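Local atomic coordinates of putative transcriptional regulator (Bacillus cytotoxicus NVH 391-98, PDB entry 3K4H), a protein that probably regulates transcription as a LacI-type DNA-binding protein, its periplasmic-binding-protein-like sugar-sensing part holding two linked glucose units between two lobes. Residues A[110-114]-A[250-254]; A[9-15]-A[42-48]; A[196-201]-A[224-230]. All coordinates share one frame; numbering follows the deposited sequence.

From the N terminus, interaction 2 comes first: the chain runs up strand 10-14, returns through helix 27-41 and lays strand 45-48 alongside, at the edge of the parallel sheet of one lobe. Interaction 1 opens only later, at strand 110-112 of that same sheet, and does not close until helix 247-264 packs against it. The long loop in between holds strands 134-138, 195-198 and 223-227 of the other lobe, and within it interaction 3 closes a smaller loop by pairing 196-201 with 224-230. Interactions 1 and 3, their nearest atoms about 7 Å apart, each bring residues to the bound sugar, while interaction 2 lies farther out.

Interaction 1 (A[110-114]-A[250-254]); sequences YVDND and LGYEA. With GLC (alpha-D-glucopyranose), chain C.
Asn-113 ND2 is gripped by two backbone carbonyls, those of Val-245 and Ile-274, and that same nitrogen lies 3.7 Å from Leu-250 CD2; the two side chains cross at about a right angle. With the nitrogen held in this way, OD1 is turned to the glucose of chain C. The model puts O6 of that glucose very near Asn-113 OD1; a hydrogen bond fits, though its length is doubtful at this resolution. Next to it, O4 of the same glucose donates to Asp-112 OD1 at 3.0 Å. The other methyl of Leu-250, CD1, rests 3.6 Å from glucose C6, so the leucine fills the corner between amide and sugar and forms an apolar part of the glycan pocket.

Behind the pocket the contact is van der Waals packing. Val-111 has CG1 anti to its backbone N (chi1 -173°), which sends CG2 to the helix backbone, 3.6 Å from Ala-254 CA, and leaves CG1 4.2 Å from Leu-250 CD2. Glu-253 leads its carboxylate away to a salt bridge with Lys-270 of the second subunit.

In the fold, the 250-254 turn of helix 247-264 runs nearly antiparallel to strand 110-112 (164°), the short axes 8.4 Å apart. The strand itself is hydrogen-bonded between strands 95-98 and 271-273, and helix 27-41 touches Leu-250 through Phe-27.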
loop_
_atom_site.group_PDB
_atom_site.type_symbol
_atom_site.label_atom_id
_atom_site.label_comp_id
_atom_site.label_asym_id
_atom_site.label_seq_id
_atom_site.Cartn_x
_atom_site.Cartn_y
_atom_site.Cartn_z
ATOM N N TYR A 110 -3.885 -0.553 -10.782
ATOM C CA TYR A 110 -4.846 -1.201 -9.966
ATOM C C TYR A 110 -5.251 -0.429 -8.750
ATOM O O TYR A 110 -4.561 0.424 -8.347
ATOM C CB TYR A 110 -4.354 -2.581 -9.635
ATOM C CG TYR A 110 -3.270 -2.636 -8.644
ATOM C CD1 TYR A 110 -3.545 -2.594 -7.325
ATOM C CD2 TYR A 110 -1.975 -2.779 -9.023
ATOM C CE1 TYR A 110 -2.584 -2.660 -6.427
ATOM C CE2 TYR A 110 -0.999 -2.840 -8.121
ATOM C CZ TYR A 110 -1.307 -2.779 -6.819
ATOM O OH TYR A 110 -0.326 -2.845 -5.883
ATOM N N VAL A 111 -6.421 -0.726 -8.216
ATOM C CA VAL A 111 -6.960 -0.128 -7.016
ATOM C C VAL A 111 -7.147 -1.199 -5.972
ATOM O O VAL A 111 -7.555 -2.253 -6.286
ATOM C CB VAL A 111 -8.268 0.484 -7.286
ATOM C CG1 VAL A 111 -8.706 1.193 -6.140
ATOM C CG2 VAL A 111 -8.147 1.397 -8.364
ATOM N N ASP A 112 -6.745 -0.969 -4.746
ATOM C CA ASP A 112 -6.808 -2.012 -3.758
ATOM C C ASP A 112 -6.825 -1.456 -2.390
ATOM O O ASP A 112 -6.669 -0.319 -2.236
ATOM C CB ASP A 112 -5.628 -2.921 -3.925
ATOM C CG ASP A 112 -5.804 -4.221 -3.270
ATOM O OD1 ASP A 112 -6.914 -4.578 -2.955
ATOM O OD2 ASP A 112 -4.823 -4.903 -3.073
ATOM N N ASN A 113 -7.110 -2.259 -1.399
ATOM C CA ASN A 113 -6.864 -1.884 -0.037
ATOM C C ASN A 113 -5.587 -2.532 0.396
ATOM O O ASN A 113 -5.175 -3.455 -0.192
ATOM C CB ASN A 113 -7.907 -2.412 0.888
ATOM C CG ASN A 113 -9.246 -2.223 0.410
ATOM O OD1 ASN A 113 -9.817 -3.094 -0.156
ATOM N ND2 ASN A 113 -9.807 -1.121 0.718
ATOM N N ASP A 114 -4.952 -2.059 1.437
ATOM C CA ASP A 114 -3.747 -2.731 1.898
ATOM C C ASP A 114 -4.158 -3.933 2.724
ATOM O O ASP A 114 -4.065 -3.927 3.970
ATOM C CB ASP A 114 -2.871 -1.794 2.716
ATOM C CG ASP A 114 -1.563 -2.430 3.124
ATOM O OD1 ASP A 114 -0.782 -1.755 3.804
ATOM O OD2 ASP A 114 -1.319 -3.607 2.782
ATOM N N LEU A 250 -13.400 2.139 -3.751
ATOM C CA LEU A 250 -12.664 1.226 -4.604
ATOM C C LEU A 250 -13.206 1.364 -6.014
ATOM O O LEU A 250 -12.441 1.447 -6.952
ATOM C CB LEU A 250 -12.794 -0.235 -4.140
ATOM C CG LEU A 250 -12.100 -0.751 -2.870
ATOM C CD1 LEU A 250 -12.472 -2.222 -2.675
ATOM C CD2 LEU A 250 -10.573 -0.583 -2.881
ATOM N N GLY A 251 -14.530 1.407 -6.151
ATOM C CA GLY A 251 -15.188 1.438 -7.453
ATOM C C GLY A 251 -14.972 2.757 -8.153
ATOM O O GLY A 251 -14.609 2.799 -9.329
ATOM N N TYR A 252 -15.156 3.834 -7.400
ATOM C CA TYR A 252 -15.152 5.171 -7.936
ATOM C C TYR A 252 -13.758 5.438 -8.448
ATOM O O TYR A 252 -13.554 5.820 -9.604
ATOM C CB TYR A 252 -15.472 6.117 -6.806
ATOM C CG TYR A 252 -15.641 7.558 -7.195
ATOM C CD1 TYR A 252 -16.910 8.083 -7.420
ATOM C CD2 TYR A 252 -14.543 8.414 -7.305
ATOM C CE1 TYR A 252 -17.089 9.423 -7.757
ATOM C CE2 TYR A 252 -14.714 9.751 -7.663
ATOM C CZ TYR A 252 -15.993 10.241 -7.875
ATOM O OH TYR A 252 -16.206 11.551 -8.194
ATOM N N GLU A 253 -12.793 5.200 -7.569
ATOM C CA GLU A 253 -11.411 5.360 -7.904
ATOM C C GLU A 253 -10.949 4.424 -9.043
ATOM O O GLU A 253 -10.169 4.842 -9.895
ATOM C CB GLU A 253 -10.542 5.247 -6.647
ATOM C CG GLU A 253 -9.453 6.336 -6.612
ATOM C CD GLU A 253 -10.008 7.733 -6.387
ATOM O OE1 GLU A 253 -10.946 7.877 -5.580
ATOM O OE2 GLU A 253 -9.509 8.696 -7.008
ATOM N N ALA A 254 -11.451 3.193 -9.105
ATOM C CA ALA A 254 -11.086 2.347 -10.246
ATOM C C ALA A 254 -11.493 3.004 -11.568
ATOM O O ALA A 254 -10.651 3.161 -12.451
ATOM C CB ALA A 254 -11.647 1.003 -10.133
HETATM C C1 GLC C . -12.478 -7.124 -4.314
HETATM C C2 GLC C . -11.597 -7.453 -5.500
HETATM C C3 GLC C . -10.227 -7.802 -4.943
HETATM C C4 GLC C . -9.658 -6.627 -4.126
HETATM C C5 GLC C . -10.646 -6.183 -3.074
HETATM C C6 GLC C . -10.126 -4.928 -2.416
HETATM O O2 GLC C . -12.146 -8.560 -6.177
HETATM O O3 GLC C . -9.436 -8.223 -6.032
HETATM O O4 GLC C . -8.570 -7.017 -3.352
HETATM O O5 GLC C . -11.945 -5.999 -3.627
HETATM O O6 GLC C . -9.757 -5.298 -1.115
#

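Interaction 2 (A[9-15]-A[42-48]); sequences KTLGLVM and EGYALYM
Strands 10-14 and 45-48 run parallel, their short axes 4.5 Å apart and turned 34° against each other. They are the two strands of a beta-alpha-beta crossover through helix 27-41, at the edge of the parallel sheet of this Rossmann-like lobe. Thr-10 pairs with Ala-45, Leu-11 with Leu-46 and Gly-12 with Tyr-47. Leu-11 N donates to Ala-45 O at 2.9 Å, and Leu-13 N to Tyr-47 O at 2.8 Å, the latter with C=O...N close to linear at 175°. The return bonds, Tyr-47 N to Leu-11 O and Ala-45 N to Lys-9 O, are weak.

Where the helix ends, Gly-43 with its positive phi closes a Schellman motif, and the chain turns into the strand through Tyr-44. Lys-9 lies across one face of the Tyr-44 ring at about a right angle, a CH-pi arrangement by CB whose modelled distance is too short to trust. The lysine then bends on, so that NZ reaches Glu-42 O in a weak bond. Leu-11 approaches the same ring obliquely, CG 3.7 Å from Tyr-44 CD2. The ring's hydroxyl is hydrogen-bonded to Glu-263 of helix 247-264, whose Leu-258 and Val-259 also meet Leu-11.

Leu-46 sits on the Leu-11 face, its CD2 4.1 Å from Leu-11 CB. On the opposite face, with chi1 of Thr-10 at -49°, CG2 lies anti to the backbone N and reaches toward the neighbouring strand, 3.4 Å from Ala-45 O and 3.9 Å from Tyr-47 CB.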
loop_
_atom_site.group_PDB
_atom_site.type_symbol
_atom_site.label_atom_id
_atom_site.label_comp_id
_atom_site.label_asym_id
_atom_site.label_seq_id
_atom_site.Cartn_x
_atom_site.Cartn_y
_atom_site.Cartn_z
ATOM N N LYS A 9 -18.059 5.883 -25.427
ATOM C CA LYS A 9 -17.535 5.687 -24.130
ATOM C C LYS A 9 -18.441 4.828 -23.351
ATOM O O LYS A 9 -19.473 5.237 -22.910
ATOM C CB LYS A 9 -17.519 7.020 -23.465
ATOM C CG LYS A 9 -18.053 8.080 -24.305
ATOM C CD LYS A 9 -17.124 9.210 -24.287
ATOM C CE LYS A 9 -17.622 10.250 -23.363
ATOM N NZ LYS A 9 -16.636 11.274 -23.032
ATOM N N THR A 10 -17.972 3.640 -23.095
ATOM C CA THR A 10 -18.677 2.742 -22.285
ATOM C C THR A 10 -17.545 2.066 -21.657
ATOM O O THR A 10 -16.539 1.939 -22.257
ATOM C CB THR A 10 -19.452 1.829 -23.141
ATOM O OG1 THR A 10 -20.154 2.613 -24.086
ATOM C CG2 THR A 10 -20.437 1.141 -22.363
ATOM N N LEU A 11 -17.730 1.587 -20.453
ATOM C CA LEU A 11 -16.702 0.887 -19.758
ATOM C C LEU A 11 -17.217 -0.466 -19.519
ATOM O O LEU A 11 -18.351 -0.648 -19.271
ATOM C CB LEU A 11 -16.441 1.541 -18.442
ATOM C CG LEU A 11 -15.982 2.936 -18.724
ATOM C CD1 LEU A 11 -15.566 3.602 -17.500
ATOM C CD2 LEU A 11 -14.865 2.808 -19.648
ATOM N N GLY A 12 -16.351 -1.427 -19.624
ATOM C CA GLY A 12 -16.716 -2.797 -19.420
ATOM C C GLY A 12 -16.375 -3.254 -18.032
ATOM O O GLY A 12 -15.354 -2.858 -17.447
ATOM N N LEU A 13 -17.241 -4.106 -17.503
ATOM C CA LEU A 13 -17.025 -4.647 -16.192
ATOM C C LEU A 13 -16.885 -6.131 -16.340
ATOM O O LEU A 13 -17.664 -6.755 -17.065
ATOM C CB LEU A 13 -18.198 -4.313 -15.286
ATOM C CG LEU A 13 -18.673 -2.874 -15.228
ATOM C CD1 LEU A 13 -19.850 -2.790 -14.279
ATOM C CD2 LEU A 13 -17.560 -1.887 -14.814
ATOM N N VAL A 14 -15.896 -6.700 -15.665
ATOM C CA VAL A 14 -15.725 -8.131 -15.680
ATOM C C VAL A 14 -15.758 -8.677 -14.267
ATOM O O VAL A 14 -15.017 -8.233 -13.384
ATOM C CB VAL A 14 -14.439 -8.547 -16.410
ATOM C CG1 VAL A 14 -14.292 -10.045 -16.435
ATOM C CG2 VAL A 14 -14.447 -8.021 -17.819
HETATM N N MSE A 15 -16.655 -9.639 -14.069
HETATM C CA MSE A 15 -16.757 -10.365 -12.830
HETATM C C MSE A 15 -15.845 -11.600 -12.737
HETATM O O MSE A 15 -15.288 -12.046 -13.735
HETATM C CB MSE A 15 -18.194 -10.759 -12.638
HETATM C CG MSE A 15 -18.842 -9.968 -11.560
HETATM SE SE MSE A 15 -19.994 -8.483 -12.127
HETATM C CE MSE A 15 -19.157 -7.197 -10.937
ATOM N N GLU A 42 -18.144 11.840 -16.316
ATOM C CA GLU A 42 -17.545 11.950 -17.643
ATOM C C GLU A 42 -18.409 11.364 -18.768
ATOM O O GLU A 42 -17.908 11.034 -19.847
ATOM C CB GLU A 42 -16.198 11.248 -17.630
ATOM C CG GLU A 42 -15.246 11.730 -16.535
ATOM C CD GLU A 42 -14.787 13.173 -16.723
ATOM O OE1 GLU A 42 -14.847 13.682 -17.862
ATOM O OE2 GLU A 42 -14.369 13.795 -15.724
ATOM N N GLY A 43 -19.701 11.198 -18.511
ATOM C CA GLY A 43 -20.631 10.664 -19.511
ATOM C C GLY A 43 -20.242 9.318 -20.082
ATOM O O GLY A 43 -20.328 9.109 -21.281
ATOM N N TYR A 44 -19.792 8.412 -19.222
ATOM C CA TYR A 44 -19.540 7.040 -19.612
ATOM C C TYR A 44 -20.683 6.175 -19.094
ATOM O O TYR A 44 -21.213 6.423 -18.014
ATOM C CB TYR A 44 -18.206 6.550 -19.039
ATOM C CG TYR A 44 -16.981 6.951 -19.841
ATOM C CD1 TYR A 44 -16.429 8.229 -19.721
ATOM C CD2 TYR A 44 -16.369 6.050 -20.725
ATOM C CE1 TYR A 44 -15.313 8.588 -20.447
ATOM C CE2 TYR A 44 -15.257 6.402 -21.454
ATOM C CZ TYR A 44 -14.728 7.671 -21.310
ATOM O OH TYR A 44 -13.607 8.047 -22.048
ATOM N N ALA A 45 -21.050 5.171 -19.891
ATOM C CA ALA A 45 -22.079 4.198 -19.570
ATOM C C ALA A 45 -21.357 2.899 -19.283
ATOM O O ALA A 45 -20.140 2.829 -19.453
ATOM C CB ALA A 45 -23.013 4.018 -20.730
ATOM N N LEU A 46 -22.098 1.864 -18.870
ATOM C CA LEU A 46 -21.463 0.656 -18.411
ATOM C C LEU A 46 -21.907 -0.530 -19.233
ATOM O O LEU A 46 -22.923 -0.467 -19.937
ATOM C CB LEU A 46 -21.738 0.458 -16.938
ATOM C CG LEU A 46 -21.332 1.619 -16.017
ATOM C CD1 LEU A 46 -21.640 1.269 -14.576
ATOM C CD2 LEU A 46 -19.859 2.084 -16.194
ATOM N N TYR A 47 -21.124 -1.600 -19.195
ATOM C CA TYR A 47 -21.424 -2.763 -20.008
ATOM C C TYR A 47 -20.846 -3.989 -19.343
ATOM O O TYR A 47 -19.723 -3.967 -18.822
ATOM C CB TYR A 47 -20.852 -2.583 -21.418
ATOM C CG TYR A 47 -20.935 -3.793 -22.307
ATOM C CD1 TYR A 47 -21.851 -3.859 -23.354
ATOM C CD2 TYR A 47 -20.069 -4.863 -22.119
ATOM C CE1 TYR A 47 -21.904 -4.977 -24.177
ATOM C CE2 TYR A 47 -20.117 -5.987 -22.917
ATOM C CZ TYR A 47 -21.023 -6.047 -23.946
ATOM O OH TYR A 47 -21.031 -7.205 -24.726
HETATM N N MSE A 48 -21.619 -5.059 -19.329
HETATM C CA MSE A 48 -21.095 -6.294 -18.831
HETATM C C MSE A 48 -21.659 -7.401 -19.652
HETATM O O MSE A 48 -22.710 -7.271 -20.260
HETATM C CB MSE A 48 -21.426 -6.477 -17.372
HETATM C CG MSE A 48 -22.831 -6.899 -17.106
HETATM SE SE MSE A 48 -23.271 -6.558 -15.232
HETATM C CE MSE A 48 -21.548 -6.964 -14.388
#

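Interaction 3 (A[196-201]-A[224-230]); sequences IMATDD and IVSFNNA. With GLC (alpha-D-glucopyranose), chain B.
Asp-201 and Phe-227, the two residues with the most surface buried here, lie where one strand passes into a helix and its parallel neighbour into a loop. Strand 195-198, helix 201-213 and strand 223-227 make a beta-alpha-beta unit of the second lobe, and the pieces 196-198 and 224-227 lie 14° from parallel. Val-225 ties them with its backbone N and O: the N donates to Ile-196 O at 3.0 Å, and the O accepts from Ala-198 N at 2.9 Å.

Beyond Ala-198 the regular pairing stops and the Asp-201 carboxylate takes over. CG is beside the backbone N (chi1 -81°), which swings the group across to the loop 228-230. There OD2 receives Ala-230 N at 2.7 Å, met on the anti side and 19° out of the carboxylate plane. OD1 is hydrogen-bonded to Thr-242; it also lies close to Ser-226 OG, but the model has these two atoms clashing and their spacing is doubtful. The backbone adds a weak bond from Asp-201 N to Phe-227 O, so the start of the helix is held by its side chain to the loop at Ala-230 and, weakly, by its main chain to the strand end at Phe-227.

Phe-227 packs its CB 3.4 Å from Thr-199 O, while its ring presents an edge to Ala-198 O, 3.5 Å from CD2. The selenium of Met-197, reached by a chain extended as far as SE, also comes to that edge. Arg-149 adds a cation-pi contact.

These strand ends open onto the glycan pocket. Asp-200 N-caps helix 201-213 by giving OD2 to Leu-202 N, while OD1, also bonded to Asn-25, accepts from O1 of the chain B glucose at 2.7 Å.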
loop_
_atom_site.group_PDB
_atom_site.type_symbol
_atom_site.label_atom_id
_atom_site.label_comp_id
_atom_site.label_asym_id
_atom_site.label_seq_id
_atom_site.Cartn_x
_atom_site.Cartn_y
_atom_site.Cartn_z
ATOM N N ILE A 196 -11.811 -16.591 14.923
ATOM C CA ILE A 196 -11.919 -16.865 13.498
ATOM C C ILE A 196 -11.912 -15.572 12.645
ATOM O O ILE A 196 -12.656 -14.627 12.912
ATOM C CB ILE A 196 -13.200 -17.650 13.207
ATOM C CG1 ILE A 196 -13.153 -19.030 13.886
ATOM C CG2 ILE A 196 -13.436 -17.781 11.719
ATOM C CD1 ILE A 196 -14.488 -19.848 13.857
HETATM N N MSE A 197 -11.068 -15.533 11.614
HETATM C CA MSE A 197 -11.112 -14.435 10.659
HETATM C C MSE A 197 -11.708 -14.906 9.347
HETATM O O MSE A 197 -11.219 -15.830 8.721
HETATM C CB MSE A 197 -9.732 -13.816 10.444
HETATM C CG MSE A 197 -9.735 -12.546 9.583
HETATM SE SE MSE A 197 -7.896 -11.822 9.305
HETATM C CE MSE A 197 -7.450 -12.835 7.690
ATOM N N ALA A 198 -12.787 -14.250 8.948
ATOM C CA ALA A 198 -13.454 -14.526 7.697
ATOM C C ALA A 198 -13.115 -13.419 6.738
ATOM O O ALA A 198 -13.161 -12.253 7.089
ATOM C CB ALA A 198 -14.918 -14.575 7.926
ATOM N N THR A 199 -12.751 -13.790 5.522
ATOM C CA THR A 199 -12.321 -12.817 4.517
ATOM C C THR A 199 -13.503 -12.151 3.801
ATOM O O THR A 199 -13.296 -11.261 2.989
ATOM C CB THR A 199 -11.406 -13.456 3.491
ATOM O OG1 THR A 199 -12.058 -14.605 2.939
ATOM C CG2 THR A 199 -10.101 -13.887 4.137
ATOM N N ASP A 200 -14.731 -12.556 4.151
ATOM C CA ASP A 200 -15.954 -12.009 3.572
ATOM C C ASP A 200 -17.166 -12.138 4.519
ATOM O O ASP A 200 -17.429 -13.217 5.049
ATOM C CB ASP A 200 -16.244 -12.743 2.259
ATOM C CG ASP A 200 -17.439 -12.183 1.519
ATOM O OD1 ASP A 200 -17.204 -11.637 0.432
ATOM O OD2 ASP A 200 -18.599 -12.278 1.999
ATOM N N ASP A 201 -17.928 -11.057 4.684
ATOM C CA ASP A 201 -19.134 -11.044 5.520
ATOM C C ASP A 201 -20.112 -12.186 5.265
ATOM O O ASP A 201 -20.746 -12.666 6.198
ATOM C CB ASP A 201 -19.851 -9.697 5.413
ATOM C CG ASP A 201 -19.213 -8.626 6.296
ATOM O OD1 ASP A 201 -18.208 -8.933 6.956
ATOM O OD2 ASP A 201 -19.696 -7.478 6.362
ATOM N N ILE A 224 -15.288 -13.684 16.258
ATOM C CA ILE A 224 -15.273 -13.618 14.805
ATOM C C ILE A 224 -14.943 -12.190 14.383
ATOM O O ILE A 224 -15.578 -11.259 14.865
ATOM C CB ILE A 224 -16.684 -13.892 14.221
ATOM C CG1 ILE A 224 -17.237 -15.240 14.665
ATOM C CG2 ILE A 224 -16.693 -13.774 12.706
ATOM C CD1 ILE A 224 -18.748 -15.346 14.393
ATOM N N VAL A 225 -13.982 -12.013 13.479
ATOM C CA VAL A 225 -13.893 -10.789 12.705
ATOM C C VAL A 225 -14.008 -11.165 11.236
ATOM O O VAL A 225 -13.494 -12.225 10.836
ATOM C CB VAL A 225 -12.574 -10.055 12.886
ATOM C CG1 VAL A 225 -12.635 -8.739 12.136
ATOM C CG2 VAL A 225 -12.299 -9.795 14.353
ATOM N N SER A 226 -14.639 -10.331 10.438
ATOM C CA SER A 226 -14.812 -10.541 9.025
ATOM C C SER A 226 -14.531 -9.272 8.269
ATOM O O SER A 226 -14.164 -8.294 8.816
ATOM C CB SER A 226 -16.203 -11.011 8.722
ATOM O OG SER A 226 -16.779 -10.184 7.765
ATOM N N PHE A 227 -14.728 -9.287 6.980
ATOM C CA PHE A 227 -14.352 -8.186 6.136
ATOM C C PHE A 227 -15.481 -7.690 5.292
ATOM O O PHE A 227 -16.328 -8.408 4.946
ATOM C CB PHE A 227 -13.305 -8.642 5.167
ATOM C CG PHE A 227 -11.938 -8.437 5.614
ATOM C CD1 PHE A 227 -11.246 -7.361 5.243
ATOM C CD2 PHE A 227 -11.307 -9.362 6.345
ATOM C CE1 PHE A 227 -9.985 -7.204 5.650
ATOM C CE2 PHE A 227 -10.054 -9.181 6.742
ATOM C CZ PHE A 227 -9.402 -8.114 6.396
ATOM N N ASN A 228 -15.429 -6.433 4.930
ATOM C CA ASN A 228 -16.357 -5.774 4.036
ATOM C C ASN A 228 -17.577 -5.024 4.514
ATOM O O ASN A 228 -18.098 -4.275 3.783
ATOM C CB ASN A 228 -16.983 -6.869 3.216
ATOM C CG ASN A 228 -16.133 -7.363 2.104
ATOM O OD1 ASN A 228 -16.550 -8.210 1.362
ATOM N ND2 ASN A 228 -14.959 -6.850 1.977
ATOM N N ASN A 229 -17.966 -5.060 5.752
ATOM C CA ASN A 229 -19.035 -4.187 6.142
ATOM C C ASN A 229 -20.353 -4.224 5.424
ATOM O O ASN A 229 -20.928 -3.221 5.152
ATOM C CB ASN A 229 -18.545 -2.784 6.198
ATOM C CG ASN A 229 -19.412 -1.922 7.004
ATOM O OD1 ASN A 229 -20.420 -2.338 7.492
ATOM N ND2 ASN A 229 -19.035 -0.707 7.138
ATOM N N ALA A 230 -20.842 -5.387 5.126
ATOM C CA ALA A 230 -22.114 -5.512 4.492
ATOM C C ALA A 230 -23.186 -5.046 5.389
ATOM O O ALA A 230 -23.139 -5.211 6.556
ATOM C CB ALA A 230 -22.369 -6.878 4.178
HETATM C C1 GLC B . -15.752 -10.484 -1.939
HETATM C C2 GLC B . -15.589 -10.382 -3.446
HETATM C C3 GLC B . -14.141 -10.107 -3.786
HETATM C C4 GLC B . -13.805 -8.781 -3.128
HETATM C C5 GLC B . -13.832 -8.964 -1.610
HETATM C C6 GLC B . -13.584 -7.618 -0.905
HETATM O O1 GLC B . -15.264 -11.730 -1.512
HETATM O O2 GLC B . -15.975 -11.597 -4.040
HETATM O O3 GLC B . -13.972 -10.092 -5.190
HETATM O O4 GLC B . -12.536 -8.305 -3.523
HETATM O O5 GLC B . -15.083 -9.480 -1.190
HETATM O O6 GLC B . -12.971 -7.770 0.356
#